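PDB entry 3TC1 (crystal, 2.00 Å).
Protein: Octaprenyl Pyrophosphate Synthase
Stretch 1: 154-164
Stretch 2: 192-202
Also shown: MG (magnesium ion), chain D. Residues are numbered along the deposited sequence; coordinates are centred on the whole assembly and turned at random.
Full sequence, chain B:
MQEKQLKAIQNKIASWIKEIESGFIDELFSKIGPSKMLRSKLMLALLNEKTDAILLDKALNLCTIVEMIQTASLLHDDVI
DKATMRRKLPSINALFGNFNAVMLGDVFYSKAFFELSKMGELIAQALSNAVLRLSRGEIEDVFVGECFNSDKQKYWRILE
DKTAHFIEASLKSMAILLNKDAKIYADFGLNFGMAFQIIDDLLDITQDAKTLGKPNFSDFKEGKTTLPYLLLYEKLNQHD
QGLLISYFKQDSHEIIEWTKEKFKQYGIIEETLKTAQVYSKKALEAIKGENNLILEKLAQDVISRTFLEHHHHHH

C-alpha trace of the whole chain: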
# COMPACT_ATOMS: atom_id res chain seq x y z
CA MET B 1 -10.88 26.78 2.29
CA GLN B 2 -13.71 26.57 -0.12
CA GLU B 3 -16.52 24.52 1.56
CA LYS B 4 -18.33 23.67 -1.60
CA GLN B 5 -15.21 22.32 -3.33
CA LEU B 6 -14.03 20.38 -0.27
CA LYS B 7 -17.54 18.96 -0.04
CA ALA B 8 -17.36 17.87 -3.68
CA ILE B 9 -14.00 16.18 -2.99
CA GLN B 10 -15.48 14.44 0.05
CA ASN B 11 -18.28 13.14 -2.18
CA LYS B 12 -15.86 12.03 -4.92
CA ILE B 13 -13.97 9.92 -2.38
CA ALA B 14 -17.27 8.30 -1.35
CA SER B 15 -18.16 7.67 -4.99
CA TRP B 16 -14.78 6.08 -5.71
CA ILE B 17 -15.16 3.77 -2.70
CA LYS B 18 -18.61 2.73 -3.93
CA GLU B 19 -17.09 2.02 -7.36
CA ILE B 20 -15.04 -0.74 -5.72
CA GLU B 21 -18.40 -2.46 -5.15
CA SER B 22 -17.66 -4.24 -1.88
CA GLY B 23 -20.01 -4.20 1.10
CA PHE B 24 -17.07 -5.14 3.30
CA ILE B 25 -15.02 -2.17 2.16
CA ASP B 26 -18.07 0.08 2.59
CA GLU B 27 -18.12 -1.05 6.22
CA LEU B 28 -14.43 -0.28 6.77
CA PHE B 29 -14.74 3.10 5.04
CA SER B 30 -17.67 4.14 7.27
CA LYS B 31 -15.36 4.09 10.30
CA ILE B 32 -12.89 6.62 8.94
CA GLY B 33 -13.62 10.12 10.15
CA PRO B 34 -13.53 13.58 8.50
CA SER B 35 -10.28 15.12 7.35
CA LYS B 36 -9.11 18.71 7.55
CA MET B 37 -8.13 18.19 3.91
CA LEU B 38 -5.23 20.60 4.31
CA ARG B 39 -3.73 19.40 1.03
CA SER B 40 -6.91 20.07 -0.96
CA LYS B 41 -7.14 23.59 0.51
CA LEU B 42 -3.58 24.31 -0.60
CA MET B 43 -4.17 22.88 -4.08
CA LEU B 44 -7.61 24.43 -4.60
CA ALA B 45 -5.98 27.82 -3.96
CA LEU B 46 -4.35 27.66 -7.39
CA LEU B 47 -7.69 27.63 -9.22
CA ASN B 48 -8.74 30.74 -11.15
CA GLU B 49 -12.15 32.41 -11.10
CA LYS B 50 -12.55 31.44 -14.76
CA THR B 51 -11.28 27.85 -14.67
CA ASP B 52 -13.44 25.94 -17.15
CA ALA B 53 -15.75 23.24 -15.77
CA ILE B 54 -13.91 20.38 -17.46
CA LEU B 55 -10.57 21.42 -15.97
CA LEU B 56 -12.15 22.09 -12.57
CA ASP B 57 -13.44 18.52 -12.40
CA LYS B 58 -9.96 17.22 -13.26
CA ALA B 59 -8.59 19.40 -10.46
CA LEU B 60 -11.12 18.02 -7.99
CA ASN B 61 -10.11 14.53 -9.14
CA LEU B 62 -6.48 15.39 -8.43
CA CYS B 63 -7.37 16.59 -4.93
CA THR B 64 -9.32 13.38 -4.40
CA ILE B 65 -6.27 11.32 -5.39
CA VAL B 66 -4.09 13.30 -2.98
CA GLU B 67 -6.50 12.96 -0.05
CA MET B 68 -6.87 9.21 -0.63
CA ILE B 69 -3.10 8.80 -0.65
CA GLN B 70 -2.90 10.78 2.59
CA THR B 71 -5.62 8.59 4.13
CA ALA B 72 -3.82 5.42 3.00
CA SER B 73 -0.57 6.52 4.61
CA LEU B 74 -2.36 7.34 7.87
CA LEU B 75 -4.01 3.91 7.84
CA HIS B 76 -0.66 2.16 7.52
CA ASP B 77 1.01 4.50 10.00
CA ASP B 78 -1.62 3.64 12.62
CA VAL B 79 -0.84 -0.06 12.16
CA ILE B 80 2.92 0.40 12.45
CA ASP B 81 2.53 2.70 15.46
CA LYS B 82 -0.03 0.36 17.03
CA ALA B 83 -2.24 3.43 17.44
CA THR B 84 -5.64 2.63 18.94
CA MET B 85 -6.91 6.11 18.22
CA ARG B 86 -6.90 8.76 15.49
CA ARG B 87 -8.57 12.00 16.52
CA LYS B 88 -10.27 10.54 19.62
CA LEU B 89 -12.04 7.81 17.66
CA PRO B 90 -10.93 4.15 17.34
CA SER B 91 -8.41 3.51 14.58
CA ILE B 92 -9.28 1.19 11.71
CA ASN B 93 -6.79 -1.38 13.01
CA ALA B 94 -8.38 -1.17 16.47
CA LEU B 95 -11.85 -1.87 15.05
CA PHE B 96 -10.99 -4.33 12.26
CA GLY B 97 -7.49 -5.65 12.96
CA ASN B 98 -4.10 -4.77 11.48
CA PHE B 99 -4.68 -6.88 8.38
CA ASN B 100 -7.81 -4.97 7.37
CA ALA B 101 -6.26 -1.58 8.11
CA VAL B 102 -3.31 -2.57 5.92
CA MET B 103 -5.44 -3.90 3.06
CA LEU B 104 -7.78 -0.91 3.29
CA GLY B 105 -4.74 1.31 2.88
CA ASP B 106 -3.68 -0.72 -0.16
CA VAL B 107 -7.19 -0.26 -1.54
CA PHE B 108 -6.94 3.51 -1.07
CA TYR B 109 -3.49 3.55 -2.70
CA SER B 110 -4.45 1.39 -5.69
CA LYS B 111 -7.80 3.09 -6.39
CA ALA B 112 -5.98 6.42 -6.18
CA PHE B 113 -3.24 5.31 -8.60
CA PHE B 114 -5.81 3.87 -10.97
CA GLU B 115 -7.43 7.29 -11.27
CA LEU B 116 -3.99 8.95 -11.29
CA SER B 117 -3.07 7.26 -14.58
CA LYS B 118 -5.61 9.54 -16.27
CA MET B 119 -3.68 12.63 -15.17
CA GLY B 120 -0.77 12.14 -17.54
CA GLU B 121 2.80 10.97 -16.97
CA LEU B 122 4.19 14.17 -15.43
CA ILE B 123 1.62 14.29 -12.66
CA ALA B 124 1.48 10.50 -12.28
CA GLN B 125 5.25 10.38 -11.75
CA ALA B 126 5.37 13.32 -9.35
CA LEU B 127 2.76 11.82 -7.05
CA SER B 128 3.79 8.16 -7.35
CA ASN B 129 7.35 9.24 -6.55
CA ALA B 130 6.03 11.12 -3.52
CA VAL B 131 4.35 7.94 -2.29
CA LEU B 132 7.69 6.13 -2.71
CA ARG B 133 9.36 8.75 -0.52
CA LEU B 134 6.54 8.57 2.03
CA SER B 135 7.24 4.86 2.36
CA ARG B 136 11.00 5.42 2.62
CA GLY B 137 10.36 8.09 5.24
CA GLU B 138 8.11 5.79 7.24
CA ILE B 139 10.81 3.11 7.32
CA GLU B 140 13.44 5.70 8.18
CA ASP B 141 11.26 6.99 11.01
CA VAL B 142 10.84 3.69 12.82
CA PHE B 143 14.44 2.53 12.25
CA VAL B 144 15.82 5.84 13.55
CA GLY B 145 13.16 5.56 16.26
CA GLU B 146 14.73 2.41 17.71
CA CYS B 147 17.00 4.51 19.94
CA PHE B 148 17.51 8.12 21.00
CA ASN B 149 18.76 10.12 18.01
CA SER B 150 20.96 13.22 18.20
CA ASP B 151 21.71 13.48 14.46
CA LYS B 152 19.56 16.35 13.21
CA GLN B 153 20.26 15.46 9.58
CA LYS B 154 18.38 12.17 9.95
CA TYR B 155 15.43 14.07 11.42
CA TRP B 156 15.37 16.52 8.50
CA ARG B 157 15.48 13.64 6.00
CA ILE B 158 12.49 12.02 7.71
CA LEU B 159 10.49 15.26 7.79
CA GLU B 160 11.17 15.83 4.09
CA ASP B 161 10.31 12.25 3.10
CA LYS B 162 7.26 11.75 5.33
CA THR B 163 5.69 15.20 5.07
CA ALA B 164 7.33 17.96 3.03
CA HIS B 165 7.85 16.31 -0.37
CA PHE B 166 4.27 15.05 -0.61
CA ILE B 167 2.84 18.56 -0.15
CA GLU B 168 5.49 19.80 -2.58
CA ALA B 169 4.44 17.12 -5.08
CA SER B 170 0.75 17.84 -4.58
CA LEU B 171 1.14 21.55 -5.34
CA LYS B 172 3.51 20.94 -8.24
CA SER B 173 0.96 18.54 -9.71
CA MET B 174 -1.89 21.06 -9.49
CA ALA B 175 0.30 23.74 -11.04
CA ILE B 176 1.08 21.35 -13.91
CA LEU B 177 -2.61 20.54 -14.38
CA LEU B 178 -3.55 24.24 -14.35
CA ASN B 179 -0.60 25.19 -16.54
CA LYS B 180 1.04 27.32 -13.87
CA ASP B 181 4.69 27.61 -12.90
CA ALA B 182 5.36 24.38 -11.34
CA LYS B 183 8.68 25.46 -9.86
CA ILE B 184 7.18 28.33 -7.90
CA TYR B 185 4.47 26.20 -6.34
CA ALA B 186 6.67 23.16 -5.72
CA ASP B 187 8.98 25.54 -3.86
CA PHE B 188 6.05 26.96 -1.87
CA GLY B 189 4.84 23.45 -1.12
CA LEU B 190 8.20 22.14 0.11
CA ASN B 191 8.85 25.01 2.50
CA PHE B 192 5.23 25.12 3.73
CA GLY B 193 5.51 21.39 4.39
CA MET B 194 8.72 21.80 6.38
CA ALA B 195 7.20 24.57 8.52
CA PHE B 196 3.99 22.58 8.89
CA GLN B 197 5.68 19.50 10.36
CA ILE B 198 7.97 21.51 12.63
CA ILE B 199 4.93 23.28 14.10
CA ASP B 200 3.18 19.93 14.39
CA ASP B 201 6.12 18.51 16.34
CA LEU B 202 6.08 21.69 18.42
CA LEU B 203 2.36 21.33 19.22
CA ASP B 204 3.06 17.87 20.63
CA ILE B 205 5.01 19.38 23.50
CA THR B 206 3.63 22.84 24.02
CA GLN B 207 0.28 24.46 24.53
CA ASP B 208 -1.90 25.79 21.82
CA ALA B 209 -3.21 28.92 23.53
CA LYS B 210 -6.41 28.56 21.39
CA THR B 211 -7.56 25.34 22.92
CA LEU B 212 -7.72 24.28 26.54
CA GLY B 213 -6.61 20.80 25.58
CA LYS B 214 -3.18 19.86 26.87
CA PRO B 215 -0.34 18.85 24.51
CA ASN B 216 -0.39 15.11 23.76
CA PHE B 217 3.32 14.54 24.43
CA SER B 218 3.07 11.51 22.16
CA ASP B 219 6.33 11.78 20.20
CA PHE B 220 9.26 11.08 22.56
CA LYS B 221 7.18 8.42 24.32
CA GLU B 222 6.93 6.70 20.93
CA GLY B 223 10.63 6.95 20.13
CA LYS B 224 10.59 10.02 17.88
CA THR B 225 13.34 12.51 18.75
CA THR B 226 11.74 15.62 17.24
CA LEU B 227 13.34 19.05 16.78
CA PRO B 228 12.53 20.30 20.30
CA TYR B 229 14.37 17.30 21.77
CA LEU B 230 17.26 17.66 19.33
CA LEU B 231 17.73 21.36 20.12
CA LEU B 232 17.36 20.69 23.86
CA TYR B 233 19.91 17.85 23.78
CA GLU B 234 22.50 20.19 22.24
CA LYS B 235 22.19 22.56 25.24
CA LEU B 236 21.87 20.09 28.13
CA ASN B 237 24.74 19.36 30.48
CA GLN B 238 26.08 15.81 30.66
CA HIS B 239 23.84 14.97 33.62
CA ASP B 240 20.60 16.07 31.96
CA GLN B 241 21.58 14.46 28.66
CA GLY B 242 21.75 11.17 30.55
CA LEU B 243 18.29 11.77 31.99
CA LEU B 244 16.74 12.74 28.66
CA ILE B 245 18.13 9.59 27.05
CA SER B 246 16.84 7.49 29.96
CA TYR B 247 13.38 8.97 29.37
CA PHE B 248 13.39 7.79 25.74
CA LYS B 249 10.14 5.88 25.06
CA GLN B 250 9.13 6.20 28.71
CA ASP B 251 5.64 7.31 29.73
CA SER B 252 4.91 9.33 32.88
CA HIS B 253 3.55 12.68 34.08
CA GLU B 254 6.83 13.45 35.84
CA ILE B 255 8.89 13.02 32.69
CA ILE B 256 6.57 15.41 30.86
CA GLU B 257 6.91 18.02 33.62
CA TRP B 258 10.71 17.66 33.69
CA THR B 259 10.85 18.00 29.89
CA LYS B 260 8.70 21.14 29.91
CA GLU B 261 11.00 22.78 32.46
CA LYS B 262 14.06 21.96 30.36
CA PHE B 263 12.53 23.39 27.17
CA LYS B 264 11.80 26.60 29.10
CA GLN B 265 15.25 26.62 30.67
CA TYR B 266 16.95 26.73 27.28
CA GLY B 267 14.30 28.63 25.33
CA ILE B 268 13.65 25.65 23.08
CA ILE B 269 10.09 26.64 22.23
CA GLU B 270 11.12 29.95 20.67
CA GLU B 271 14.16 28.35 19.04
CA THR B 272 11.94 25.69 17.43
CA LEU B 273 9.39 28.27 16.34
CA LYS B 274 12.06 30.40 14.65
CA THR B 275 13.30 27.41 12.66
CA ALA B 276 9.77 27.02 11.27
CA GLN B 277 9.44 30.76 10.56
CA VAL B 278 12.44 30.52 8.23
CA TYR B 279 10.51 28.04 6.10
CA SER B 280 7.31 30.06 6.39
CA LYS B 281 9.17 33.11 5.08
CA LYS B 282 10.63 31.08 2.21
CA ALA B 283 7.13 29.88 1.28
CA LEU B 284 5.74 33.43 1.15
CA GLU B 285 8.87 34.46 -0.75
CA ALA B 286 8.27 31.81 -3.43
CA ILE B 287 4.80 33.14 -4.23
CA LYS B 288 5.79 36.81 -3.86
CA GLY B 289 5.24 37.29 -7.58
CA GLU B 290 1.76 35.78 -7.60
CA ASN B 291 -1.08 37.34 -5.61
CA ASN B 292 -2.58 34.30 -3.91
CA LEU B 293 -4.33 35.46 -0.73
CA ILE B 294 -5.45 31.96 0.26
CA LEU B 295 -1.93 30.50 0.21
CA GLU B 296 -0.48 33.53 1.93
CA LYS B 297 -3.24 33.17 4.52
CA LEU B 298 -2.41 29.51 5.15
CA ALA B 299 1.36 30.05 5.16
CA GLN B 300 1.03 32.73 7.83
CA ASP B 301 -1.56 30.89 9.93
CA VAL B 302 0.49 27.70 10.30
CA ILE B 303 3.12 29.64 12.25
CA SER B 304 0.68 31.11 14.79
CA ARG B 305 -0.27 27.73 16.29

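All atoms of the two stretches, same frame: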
# COMPACT_ATOMS: atom_id res chain seq x y z
N LYS B 154 19.27 13.31 10.16
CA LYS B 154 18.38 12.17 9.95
C LYS B 154 16.94 12.62 10.14
O LYS B 154 16.04 12.18 9.43
CB LYS B 154 18.71 11.05 10.94
CG LYS B 154 20.12 10.49 10.78
CD LYS B 154 20.36 9.33 11.73
CE LYS B 154 21.80 8.86 11.66
NZ LYS B 154 22.08 7.78 12.65
N TYR B 155 16.74 13.52 11.11
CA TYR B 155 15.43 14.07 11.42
C TYR B 155 14.91 14.84 10.21
O TYR B 155 13.77 14.65 9.78
CB TYR B 155 15.54 15.01 12.63
CG TYR B 155 14.31 15.84 12.89
CD1 TYR B 155 13.17 15.29 13.45
CD2 TYR B 155 14.28 17.20 12.54
CE1 TYR B 155 12.02 16.06 13.68
CE2 TYR B 155 13.15 17.97 12.76
CZ TYR B 155 12.03 17.40 13.32
OH TYR B 155 10.90 18.17 13.52
N TRP B 156 15.75 15.71 9.66
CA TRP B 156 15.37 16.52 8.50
C TRP B 156 15.02 15.65 7.29
O TRP B 156 14.09 15.96 6.55
CB TRP B 156 16.51 17.47 8.13
CG TRP B 156 16.71 18.56 9.14
CD1 TRP B 156 17.90 18.93 9.72
CD2 TRP B 156 15.71 19.44 9.68
NE1 TRP B 156 17.69 19.98 10.59
CE2 TRP B 156 16.36 20.31 10.58
CE3 TRP B 156 14.33 19.57 9.48
CZ2 TRP B 156 15.67 21.30 11.28
CZ3 TRP B 156 13.64 20.55 10.18
CH2 TRP B 156 14.32 21.41 11.07
N ARG B 157 15.75 14.55 7.11
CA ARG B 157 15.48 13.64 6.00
C ARG B 157 14.10 13.01 6.18
O ARG B 157 13.33 12.87 5.23
CB ARG B 157 16.55 12.56 5.93
CG ARG B 157 16.35 11.59 4.79
CD ARG B 157 17.53 10.65 4.62
NE ARG B 157 17.34 9.75 3.49
CZ ARG B 157 18.26 8.91 3.04
NH1 ARG B 157 19.45 8.85 3.62
NH2 ARG B 157 17.99 8.12 2.00
N ILE B 158 13.79 12.63 7.42
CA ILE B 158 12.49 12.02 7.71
C ILE B 158 11.36 13.02 7.47
O ILE B 158 10.35 12.68 6.85
CB ILE B 158 12.43 11.51 9.17
CG1 ILE B 158 13.41 10.35 9.35
CG2 ILE B 158 11.00 11.09 9.51
CD1 ILE B 158 13.54 9.85 10.78
N LEU B 159 11.52 14.24 7.97
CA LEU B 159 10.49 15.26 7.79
C LEU B 159 10.22 15.51 6.31
O LEU B 159 9.06 15.63 5.89
CB LEU B 159 10.90 16.58 8.45
CG LEU B 159 10.10 16.92 9.71
CD1 LEU B 159 10.40 15.86 10.76
CD2 LEU B 159 10.44 18.31 10.24
N GLU B 160 11.28 15.60 5.53
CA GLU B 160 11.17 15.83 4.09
C GLU B 160 10.48 14.66 3.39
O GLU B 160 9.58 14.86 2.56
CB GLU B 160 12.56 16.05 3.50
CG GLU B 160 13.24 17.34 3.94
CD GLU B 160 14.75 17.28 3.79
OE1 GLU B 160 15.23 16.45 3.00
OE2 GLU B 160 15.46 18.07 4.45
N ASP B 161 10.89 13.44 3.72
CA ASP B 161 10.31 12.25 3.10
C ASP B 161 8.87 11.97 3.53
O ASP B 161 8.02 11.67 2.69
CB ASP B 161 11.16 11.01 3.39
CG ASP B 161 12.41 10.95 2.53
OD1 ASP B 161 12.46 11.68 1.51
OD2 ASP B 161 13.33 10.17 2.85
N LYS B 162 8.60 12.04 4.83
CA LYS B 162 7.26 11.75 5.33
C LYS B 162 6.22 12.85 5.20
O LYS B 162 5.02 12.56 5.14
CB LYS B 162 7.31 11.33 6.81
CG LYS B 162 7.85 9.94 7.05
CD LYS B 162 7.55 9.49 8.47
CE LYS B 162 6.04 9.42 8.72
NZ LYS B 162 5.72 9.05 10.12
N THR B 163 6.65 14.11 5.15
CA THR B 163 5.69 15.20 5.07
C THR B 163 5.89 16.26 3.99
O THR B 163 4.98 16.53 3.22
CB THR B 163 5.59 15.95 6.42
OG1 THR B 163 5.20 15.04 7.45
CG2 THR B 163 4.58 17.09 6.34
N ALA B 164 7.06 16.87 3.96
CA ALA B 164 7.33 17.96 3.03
C ALA B 164 7.19 17.67 1.54
O ALA B 164 6.47 18.38 0.84
CB ALA B 164 8.70 18.56 3.32
N PHE B 192 6.43 25.12 2.89
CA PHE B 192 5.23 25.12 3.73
C PHE B 192 5.18 23.80 4.49
O PHE B 192 4.81 23.76 5.66
CB PHE B 192 3.97 25.25 2.87
CG PHE B 192 2.69 25.13 3.67
CD1 PHE B 192 2.08 26.27 4.21
CD2 PHE B 192 2.12 23.89 3.92
CE1 PHE B 192 0.93 26.15 5.00
CE2 PHE B 192 0.97 23.77 4.71
CZ PHE B 192 0.38 24.91 5.25
N GLY B 193 5.52 22.71 3.79
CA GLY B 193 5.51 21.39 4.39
C GLY B 193 6.51 21.25 5.52
O GLY B 193 6.24 20.60 6.53
N MET B 194 7.69 21.85 5.35
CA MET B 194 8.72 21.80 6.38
C MET B 194 8.22 22.56 7.62
O MET B 194 8.30 22.05 8.74
CB MET B 194 10.03 22.44 5.87
CG MET B 194 10.74 21.64 4.77
SD MET B 194 11.21 19.96 5.26
CE MET B 194 12.74 20.27 6.13
N ALA B 195 7.71 23.77 7.41
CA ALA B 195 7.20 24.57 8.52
C ALA B 195 6.04 23.85 9.20
O ALA B 195 5.96 23.80 10.43
CB ALA B 195 6.75 25.93 8.02
N PHE B 196 5.16 23.29 8.39
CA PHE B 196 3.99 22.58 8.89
C PHE B 196 4.35 21.45 9.86
O PHE B 196 3.75 21.33 10.92
CB PHE B 196 3.18 22.00 7.73
CG PHE B 196 2.03 21.14 8.18
CD1 PHE B 196 0.87 21.72 8.69
CD2 PHE B 196 2.12 19.75 8.13
CE1 PHE B 196 -0.18 20.92 9.15
CE2 PHE B 196 1.08 18.95 8.59
CZ PHE B 196 -0.07 19.54 9.10
N GLN B 197 5.31 20.61 9.49
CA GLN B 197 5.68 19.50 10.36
C GLN B 197 6.46 19.93 11.59
O GLN B 197 6.39 19.28 12.63
CB GLN B 197 6.49 18.45 9.58
CG GLN B 197 6.69 17.15 10.35
CD GLN B 197 5.38 16.53 10.79
OE1 GLN B 197 4.50 16.25 9.97
NE2 GLN B 197 5.24 16.30 12.09
N ILE B 198 7.22 21.02 11.48
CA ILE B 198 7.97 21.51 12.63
C ILE B 198 6.96 22.01 13.67
O ILE B 198 7.08 21.71 14.87
CB ILE B 198 8.95 22.64 12.23
CG1 ILE B 198 10.07 22.06 11.37
CG2 ILE B 198 9.56 23.29 13.48
CD1 ILE B 198 10.95 23.12 10.71
N ILE B 199 5.96 22.76 13.21
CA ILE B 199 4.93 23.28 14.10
C ILE B 199 4.12 22.13 14.69
O ILE B 199 3.66 22.18 15.84
CB ILE B 199 3.96 24.25 13.36
CG1 ILE B 199 4.71 25.51 12.94
CG2 ILE B 199 2.76 24.58 14.24
CD1 ILE B 199 5.35 26.27 14.10
N ASP B 200 3.93 21.08 13.90
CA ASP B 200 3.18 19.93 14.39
C ASP B 200 3.97 19.26 15.51
O ASP B 200 3.41 18.88 16.54
CB ASP B 200 2.92 18.93 13.28
CG ASP B 200 2.16 17.73 13.77
OD1 ASP B 200 0.95 17.87 14.03
OD2 ASP B 200 2.79 16.67 13.91
N ASP B 201 5.28 19.12 15.32
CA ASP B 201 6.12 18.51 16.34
C ASP B 201 6.13 19.42 17.57
O ASP B 201 6.19 18.96 18.71
CB ASP B 201 7.55 18.32 15.83
CG ASP B 201 7.66 17.20 14.80
OD1 ASP B 201 6.65 16.51 14.56
OD2 ASP B 201 8.77 17.01 14.24
N LEU B 202 6.07 20.73 17.33
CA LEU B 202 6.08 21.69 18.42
C LEU B 202 4.79 21.56 19.24
O LEU B 202 4.83 21.53 20.47
CB LEU B 202 6.22 23.11 17.85
CG LEU B 202 6.38 24.26 18.85
CD1 LEU B 202 7.56 23.97 19.77
CD2 LEU B 202 6.60 25.56 18.10
MG MG D . 2.51 15.19 15.57
O HOH W 1 1.93 17.04 17.14
O HOH W 2 0.24 14.99 15.35
O HOH W 3 4.73 15.31 15.96
O HOH W 4 2.56 13.53 17.24
O HOH W 5 3.21 13.60 13.77

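Two helical segments of octaprenyl pyrophosphate synthase, 154-164 and 192-202, cross steeply, with 106° between their N-to-C directions and a closest axial approach of 8.9 Å. Both belong to longer helices, and together they bury 525 Å² of surface. The backbones come nearest where Ala-164 meets Gly-193, whose CA atoms lie 4.1 Å apart. Gly-193 is the hollow that permits this approach: a CB built on it would point toward the other helix and sit 2.8 Å from Ala-164 CA, a clash. The small methyl of Ala-164 fits against the bare backbone, its CB 4.1 Å from Gly-193 C, and also touches the neighbouring thioether, with Ala-164 CB 3.5 Å from Met-194 SD. The first helix widens here into a pi-type turn, 160-164, that ends at Ala-164, and Leu-159 O accepts from both Thr-163 N (2.9 Å) and Ala-164 N (3.0 Å).

Met-194 has the largest covered area of any residue in the contact, 95 Å². Its CA-to-CB bond points sideways, but an m, m, m rotamer brings its end nearer to the first helix. There it fills the hollow lined by Trp-156, Glu-160 and Ala-164, successive positions one turn apart: Met-194 CE lies 3.8 Å from Trp-156 CE3, and Met-194 SD lies 3.6 Å from Glu-160 CG, so it is the aliphatic part of the glutamate that meets the sulfur. The indole reaches on to Ile-198, whose CD1 sits at the ring edge, 3.8 Å from Trp-156 CZ3.

Leu-159 is the answering bump from the first helix. Pointing toward its partner, it enters the groove between Gln-197, Ile-198 and Asp-201, with Leu-159 CG 3.5 Å from Gln-197 CG and Leu-159 CD2 3.9 Å from Ile-198 CG1. Its chi1 of -109° lies between the usual wells. Thr-163 fills a neighbouring hollow: its CG2 methyl rests 3.9 Å from Gly-193 O and 4.0 Å from Phe-196 CD2, at the edge of that ring.

Two polar links tie this packing together. Thr-163 OG1 donates to Gln-197 OE1 at 2.9 Å, so the threonine offers its methyl to the glycine backbone and phenyl edge while its hydroxyl bonds the amide. The buried Tyr-155 reaches across with its ring end, and its OH donates to Asp-201 OD2 over a short 2.5 Å, the carboxylate oxygen lying near the ring plane. Gln-197 connects the two links: while its OE1 accepts the hydrogen bond from Thr-163, its NE2 donates to Asp-201 OD1 at 2.9 Å and, weakly, to Asp-200 OD2 at 3.1 Å. Asp-200 makes no contact with the first helix; its OD2 instead binds the magnesium ion at 2.2 Å, with five waters completing the shell. One of these, water 3, donates to Asp-201 OD1 across 2.7 Å, so the aspartate that anchors Tyr-155 is also linked to the metal through a bound water.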